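Local coordinates for hypothetical protein Atu2144 (Agrobacterium tumefaciens, PDB 2ODF) that is of unknown function but resembles N-formylglutamate amidohydrolases and probably hydrolyses an amide bond in a small N-acylated substrate, at residues A49-L52 with S53-A56; I231-E234 with G235-A238; A125-V128 with P129-R133. All coordinates share one frame; numbering follows the deposited sequence.

Contact 1 (A49-L52 with S53-A56)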
loop_
_atom_site.group_PDB
_atom_site.type_symbol
_atom_site.label_atom_id
_atom_site.label_comp_id
_atom_site.label_asym_id
_atom_site.label_seq_id
_atom_site.Cartn_x
_atom_site.Cartn_y
_atom_site.Cartn_z
ATOM N N ALA A 49 -24.804 -2.734 -16.131
ATOM C CA ALA A 49 -24.244 -1.883 -17.182
ATOM C C ALA A 49 -24.494 -0.384 -16.909
ATOM O O ALA A 49 -23.594 0.442 -17.103
ATOM C CB ALA A 49 -24.798 -2.299 -18.539
ATOM N N ASP A 50 -25.687 -0.036 -16.429
ATOM C CA ASP A 50 -26.001 1.345 -16.035
ATOM C C ASP A 50 -25.105 1.891 -14.922
ATOM O O ASP A 50 -24.673 3.033 -14.988
ATOM C CB ASP A 50 -27.457 1.488 -15.555
ATOM C CG ASP A 50 -28.468 1.437 -16.688
ATOM O OD1 ASP A 50 -28.070 1.272 -17.869
ATOM O OD2 ASP A 50 -29.683 1.562 -16.380
ATOM N N VAL A 51 -24.876 1.113 -13.872
ATOM C CA VAL A 51 -24.058 1.596 -12.764
ATOM C C VAL A 51 -22.619 1.722 -13.272
ATOM O O VAL A 51 -21.912 2.661 -12.914
ATOM C CB VAL A 51 -24.126 0.692 -11.485
ATOM C CG1 VAL A 51 -23.063 1.129 -10.467
ATOM C CG2 VAL A 51 -25.521 0.753 -10.841
ATOM N N LEU A 52 -22.201 0.811 -14.138
ATOM C CA LEU A 52 -20.811 0.814 -14.629
ATOM C C LEU A 52 -20.520 2.000 -15.549
ATOM O O LEU A 52 -19.370 2.412 -15.691
ATOM C CB LEU A 52 -20.486 -0.485 -15.355
ATOM C CG LEU A 52 -20.289 -1.737 -14.502
ATOM C CD1 LEU A 52 -20.211 -2.942 -15.431
ATOM C CD2 LEU A 52 -19.071 -1.650 -13.594
ATOM N N SER A 53 -21.574 2.535 -16.168
ATOM C CA SER A 53 -21.446 3.695 -17.070
ATOM C C SER A 53 -21.807 4.994 -16.337
ATOM O O SER A 53 -21.879 6.084 -16.942
ATOM C CB SER A 53 -22.348 3.471 -18.281
ATOM O OG SER A 53 -23.709 3.509 -17.894
ATOM N N SER A 54 -22.006 4.894 -15.027
ATOM C CA SER A 54 -22.433 6.040 -14.234
ATOM C C SER A 54 -21.255 6.668 -13.519
ATOM O O SER A 54 -20.134 6.197 -13.622
ATOM C CB SER A 54 -23.482 5.616 -13.187
ATOM O OG SER A 54 -22.882 4.896 -12.109
ATOM N N HIS A 55 -21.561 7.717 -12.761
ATOM C CA HIS A 55 -20.598 8.374 -11.878
ATOM C C HIS A 55 -20.067 7.512 -10.730
ATOM O O HIS A 55 -19.129 7.944 -10.069
ATOM C CB HIS A 55 -21.205 9.661 -11.304
ATOM C CG HIS A 55 -22.323 9.408 -10.346
ATOM N ND1 HIS A 55 -22.121 9.266 -8.994
ATOM C CD2 HIS A 55 -23.649 9.213 -10.554
ATOM C CE1 HIS A 55 -23.273 9.002 -8.405
ATOM N NE2 HIS A 55 -24.216 8.968 -9.329
ATOM N N ALA A 56 -20.641 6.313 -10.473
ATOM C CA ALA A 56 -20.047 5.371 -9.504
ATOM C C ALA A 56 -18.611 4.987 -9.909
ATOM O O ALA A 56 -17.742 4.813 -9.051
ATOM C CB ALA A 56 -20.896 4.080 -9.375
HETATM O O HOH W 1 -25.572 5.213 -16.472
HETATM O O HOH W 2 -18.787 5.044 -15.996
#

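Contact 2 (I231-E234 with G235-A238)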
loop_
_atom_site.group_PDB
_atom_site.type_symbol
_atom_site.label_atom_id
_atom_site.label_comp_id
_atom_site.label_asym_id
_atom_site.label_seq_id
_atom_site.Cartn_x
_atom_site.Cartn_y
_atom_site.Cartn_z
ATOM N N ILE A 231 -20.089 19.864 -17.531
ATOM C CA ILE A 231 -18.996 19.423 -18.395
ATOM C C ILE A 231 -19.338 18.151 -19.138
ATOM O O ILE A 231 -18.505 17.237 -19.268
ATOM C CB ILE A 231 -17.669 19.307 -17.592
ATOM C CG1 ILE A 231 -17.847 18.375 -16.385
ATOM C CG2 ILE A 231 -17.191 20.719 -17.171
ATOM C CD1 ILE A 231 -16.588 18.194 -15.545
ATOM N N ALA A 232 -20.553 18.118 -19.680
ATOM C CA ALA A 232 -21.085 16.882 -20.252
ATOM C C ALA A 232 -20.744 16.676 -21.729
ATOM O O ALA A 232 -20.879 15.568 -22.227
ATOM C CB ALA A 232 -22.593 16.814 -20.032
ATOM N N ASN A 233 -20.315 17.715 -22.438
ATOM C CA ASN A 233 -19.864 17.571 -23.822
ATOM C C ASN A 233 -18.623 18.417 -24.070
ATOM O O ASN A 233 -18.166 19.117 -23.172
ATOM C CB ASN A 233 -20.991 17.903 -24.817
ATOM C CG ASN A 233 -21.600 19.262 -24.581
ATOM O OD1 ASN A 233 -20.905 20.263 -24.543
ATOM N ND2 ASN A 233 -22.919 19.303 -24.419
ATOM N N GLU A 234 -18.070 18.337 -25.272
ATOM C CA GLU A 234 -16.833 19.039 -25.587
ATOM C C GLU A 234 -16.905 20.554 -25.454
ATOM O O GLU A 234 -15.962 21.156 -24.985
ATOM C CB GLU A 234 -16.342 18.723 -26.990
ATOM C CG GLU A 234 -15.418 17.539 -27.077
ATOM C CD GLU A 234 -16.126 16.271 -27.508
ATOM O OE1 GLU A 234 -17.386 16.235 -27.426
ATOM O OE2 GLU A 234 -15.413 15.313 -27.926
ATOM N N GLY A 235 -18.004 21.166 -25.882
ATOM C CA GLY A 235 -18.144 22.634 -25.787
ATOM C C GLY A 235 -18.186 23.133 -24.358
ATOM O O GLY A 235 -17.510 24.119 -24.014
ATOM N N GLU A 236 -18.960 22.435 -23.527
ATOM C CA GLU A 236 -19.090 22.743 -22.093
ATOM C C GLU A 236 -17.767 22.552 -21.397
ATOM O O GLU A 236 -17.395 23.351 -20.539
ATOM C CB GLU A 236 -20.151 21.871 -21.433
ATOM C CG GLU A 236 -21.600 22.134 -21.909
ATOM C CD GLU A 236 -22.587 21.052 -21.463
ATOM O OE1 GLU A 236 -22.197 20.131 -20.707
ATOM O OE2 GLU A 236 -23.774 21.129 -21.850
ATOM N N GLN A 237 -17.061 21.490 -21.756
ATOM C CA GLN A 237 -15.719 21.229 -21.215
ATOM C C GLN A 237 -14.746 22.358 -21.530
ATOM O O GLN A 237 -14.038 22.875 -20.631
ATOM C CB GLN A 237 -15.192 19.859 -21.703
ATOM C CG GLN A 237 -16.008 18.659 -21.096
ATOM C CD GLN A 237 -15.961 17.381 -21.925
ATOM O OE1 GLN A 237 -15.273 17.310 -22.952
ATOM N NE2 GLN A 237 -16.701 16.359 -21.473
ATOM N N ALA A 238 -14.733 22.770 -22.793
ATOM C CA ALA A 238 -13.880 23.884 -23.244
ATOM C C ALA A 238 -14.226 25.169 -22.497
ATOM O O ALA A 238 -13.337 25.921 -22.078
ATOM C CB ALA A 238 -14.028 24.101 -24.779
#

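Contact 3 (A125-V128 with P129-R133)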
loop_
_atom_site.group_PDB
_atom_site.type_symbol
_atom_site.label_atom_id
_atom_site.label_comp_id
_atom_site.label_asym_id
_atom_site.label_seq_id
_atom_site.Cartn_x
_atom_site.Cartn_y
_atom_site.Cartn_z
ATOM N N ALA A 125 -0.937 -2.371 -7.215
ATOM C CA ALA A 125 -1.071 -2.243 -8.671
ATOM C C ALA A 125 -1.620 -0.885 -9.087
ATOM O O ALA A 125 -1.238 -0.373 -10.143
ATOM C CB ALA A 125 -1.962 -3.331 -9.210
ATOM N N LEU A 126 -2.516 -0.322 -8.264
ATOM C CA LEU A 126 -3.201 0.922 -8.585
ATOM C C LEU A 126 -2.771 2.093 -7.740
ATOM O O LEU A 126 -2.452 3.115 -8.296
ATOM C CB LEU A 126 -4.710 0.763 -8.485
ATOM C CG LEU A 126 -5.334 -0.180 -9.529
ATOM C CD1 LEU A 126 -6.802 -0.387 -9.171
ATOM C CD2 LEU A 126 -5.144 0.304 -11.010
ATOM N N TYR A 127 -2.741 1.944 -6.408
ATOM C CA TYR A 127 -2.592 3.084 -5.513
ATOM C C TYR A 127 -1.147 3.529 -5.393
ATOM O O TYR A 127 -0.836 4.718 -5.589
ATOM C CB TYR A 127 -3.201 2.725 -4.140
ATOM C CG TYR A 127 -2.976 3.707 -3.023
ATOM C CD1 TYR A 127 -3.664 4.917 -2.959
ATOM C CD2 TYR A 127 -2.100 3.396 -1.979
ATOM C CE1 TYR A 127 -3.468 5.797 -1.873
ATOM C CE2 TYR A 127 -1.927 4.242 -0.918
ATOM C CZ TYR A 127 -2.585 5.433 -0.860
ATOM O OH TYR A 127 -2.333 6.248 0.227
ATOM N N VAL A 128 -0.250 2.580 -5.130
ATOM C CA VAL A 128 1.150 2.936 -4.913
ATOM C C VAL A 128 1.801 3.458 -6.212
ATOM O O VAL A 128 2.495 4.467 -6.166
ATOM C CB VAL A 128 1.957 1.831 -4.132
ATOM C CG1 VAL A 128 3.463 2.183 -4.084
ATOM C CG2 VAL A 128 1.405 1.683 -2.676
ATOM N N PRO A 129 1.612 2.790 -7.368
ATOM C CA PRO A 129 2.178 3.323 -8.607
ATOM C C PRO A 129 1.713 4.742 -8.928
ATOM O O PRO A 129 2.546 5.576 -9.281
ATOM C CB PRO A 129 1.718 2.303 -9.696
ATOM C CG PRO A 129 1.561 1.039 -8.932
ATOM C CD PRO A 129 1.004 1.458 -7.597
ATOM N N PHE A 130 0.436 5.037 -8.711
ATOM C CA PHE A 130 -0.119 6.340 -8.978
ATOM C C PHE A 130 0.582 7.427 -8.138
ATOM O O PHE A 130 1.135 8.385 -8.690
ATOM C CB PHE A 130 -1.642 6.336 -8.774
ATOM C CG PHE A 130 -2.286 7.661 -9.040
ATOM C CD1 PHE A 130 -2.492 8.097 -10.348
ATOM C CD2 PHE A 130 -2.670 8.487 -7.990
ATOM C CE1 PHE A 130 -3.053 9.351 -10.578
ATOM C CE2 PHE A 130 -3.217 9.735 -8.227
ATOM C CZ PHE A 130 -3.401 10.163 -9.515
ATOM N N HIS A 131 0.583 7.259 -6.837
ATOM C CA HIS A 131 1.190 8.195 -5.963
ATOM C C HIS A 131 2.691 8.272 -6.095
ATOM O O HIS A 131 3.244 9.298 -5.938
ATOM C CB HIS A 131 0.679 8.035 -4.556
ATOM C CG HIS A 131 -0.764 8.383 -4.414
ATOM N ND1 HIS A 131 -1.222 9.666 -4.496
ATOM C CD2 HIS A 131 -1.852 7.605 -4.280
ATOM C CE1 HIS A 131 -2.531 9.664 -4.394
ATOM N NE2 HIS A 131 -2.933 8.426 -4.248
ATOM N N ASP A 132 3.331 7.163 -6.393
ATOM C CA ASP A 132 4.758 7.142 -6.575
ATOM C C ASP A 132 5.148 8.018 -7.792
ATOM O O ASP A 132 6.130 8.647 -7.795
ATOM C CB ASP A 132 5.280 5.718 -6.735
ATOM C CG ASP A 132 5.513 4.989 -5.400
ATOM O OD1 ASP A 132 5.328 5.552 -4.337
ATOM O OD2 ASP A 132 5.902 3.857 -5.454
ATOM N N ARG A 133 4.354 7.967 -8.825
ATOM C CA ARG A 133 4.670 8.695 -10.021
ATOM C C ARG A 133 4.491 10.183 -9.778
ATOM O O ARG A 133 5.265 10.942 -10.186
ATOM C CB ARG A 133 3.783 8.263 -11.160
ATOM C CG ARG A 133 4.141 8.869 -12.453
ATOM C CD ARG A 133 5.455 8.391 -12.934
ATOM N NE ARG A 133 5.622 8.717 -14.321
ATOM C CZ ARG A 133 5.131 8.001 -15.315
ATOM N NH1 ARG A 133 4.464 6.910 -15.069
ATOM N NH2 ARG A 133 5.327 8.368 -16.555
#

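Contact 1 (A49-L52 with S53-A56)
Ser54 and Val51 meet where the short helix 49-52 runs out, and the serine side chain can be followed outward atom by atom. Its CB lies against two backbone oxygens of the last helical turn, those of Asp50 and Val51. One bond further on, OG turns back toward the helix: a chi1 of 74° folds it over its own backbone, and from there it donates a short hydrogen bond of 2.6 Å from Ser54 OG to Val51 O, tilted about 20° from the carbonyl plane. The same oxygen is gripped a second time, by Ser54 N at 3.1 Å from Val51 O, but this donor stands well above the carbonyl plane. Two donors from one residue thus hold a single carbonyl.

Ser54 OG also works as an acceptor, taking the N-H of Ala56 at 3.1 Å between Ala56 N and Ser54 OG. That bond, to the amide two residues on, defines an ST turn, so one hydroxyl links the last turn of the helix to the start of the loop leading toward helix 62-73. Close by, Val51 CG1 meets Ala56 CB at 3.8 Å; the branch is anti to its backbone N, chi1 170°, which carries it forward to the buried methyl.

Ser53, where the chain leaves helical geometry, makes looser ties. Its N gives a weak bond to Ala49 O, and a water that donates to Asp50 O also lies in hydrogen-bonding contact with Ser53 OG. A second water donates to both Leu52 O and Ser54 O, 2.7 Å from the former. On the earlier side, Ser48 OG is hydrogen-bonded to Val51 N, while the Leu52 side chain packs on Thr44 and Leu47.

Contact 2 (I231-E234 with G235-A238)
Asn233 and Glu236 exchange the central contacts at the start of helix 234-256. The amide oxygen of Asn233 takes the N-H of Glu236 in a nearly straight bond, 3.1 Å from Asn233 OD1 to Glu236 N, met almost end-on to the side-chain carbonyl. A chi1 of 54° turns the asparagine amide back over the first turn, where OD1 can accept. The glutamate then crosses the asparagine side chain at about a right angle, amide and carboxylate planes 46° apart, with Glu236 CG 3.3 Å from Asn233 OD1.

Beyond this crossing the extended Glu236 chain reaches back over the preceding loop. Its OE1 receives the backbone N-H of Ala232, 2.8 Å from Ala232 N to Glu236 OE1, and the Ala232 methyl lies against the same oxygen. Lying near the N-terminal end of the helix and taking a loop N-H, the carboxylate would probably be favoured in its charged form.

Gln237 also reaches back to the loop. Its NE2 donates to Ile231 O at 3.0 Å; the acceptor lies close to the plane of the glutamine amide, whereas the donor stands above the plane of the Ile231 carbonyl. On the way, Gln237 CG passes 3.9 Å from Ile231 CB. The backbone beneath is already helical: Gln237 N bonds to Asn233 O, and Ala238 N to Glu234 O.

Further out, helix 62-73 backs these residues, with Ile231 on Val65 and Gln237 on Ala64 and Leu68, while Asn233 and Glu234 remain on the surface. The whole is an asparagine N-cap, here reinforced by side chains of the third and fourth residues after it, at the start of the C-terminal helix that follows strand 220-227.

Contact 3 (A125-V128 with P129-R133)
Tyr127 and His131 form an offset edge-to-face aromatic pair one turn apart, in the buried middle of the long helix 116-143. The edge of the imidazole is directed at the phenol face, with centroids 4.9 Å apart and planes at 67°; His131 CD2 comes within 3.4 Å of Tyr127 CE1. Tyr127 has its CG anti to the backbone N, chi1 172°, which swings the ring toward the next turn. One face of the imidazole is covered by Phe130, whose CD2 lies 3.7 Å above the centre of the His131 ring.

The polar ends of the pair are held from outside: Tyr127 OH by His208, and the two histidine nitrogens by His213 and by the carbonyl of Cys89. The pair thus joins helix 116-143 to helix 208-213.

Beneath the rings the helix is disturbed. A wider, pi-type turn covers 125-127, and a kink follows at Pro129, whose nitrogen has no hydrogen to give; Pro129 CG instead rests 3.4 Å from Ala125 O. Phe130 N makes a weak bond to Leu126 O, but regular geometry returns with His131 N, 3.2 Å from Tyr127 O in an almost straight bond.

Val128 and Asp132 run side by side, Val128 CG1 lying 3.3 Å from Asp132 OD2. At the subunit interface Asp132 OD1 is hydrogen-bonded to Ser124 OG of the second subunit, and Phe120 of that same subunit meets the Tyr127 ring.

From the N terminus, contact 1 comes first, ending the short helix 49-52 and opening the loop toward helix 62-73. Contact 3 follows within helix 116-143, which packs on strands 16-19 and 77-80 of the central mixed sheet and touches the second subunit. Contact 2 comes last, closing the turn between strand 220-227 and helix 234-256. All three are local and in series; none encloses or crosses another. Contacts 2 and 3 lie on opposite sides of the chain's centre, their centres about 29 Å apart. The nearest atoms of contacts 1 and 2 remain about 11 Å apart, but helix 62-73, which the loop of contact 1 precedes, is the helix against which contact 2 rests.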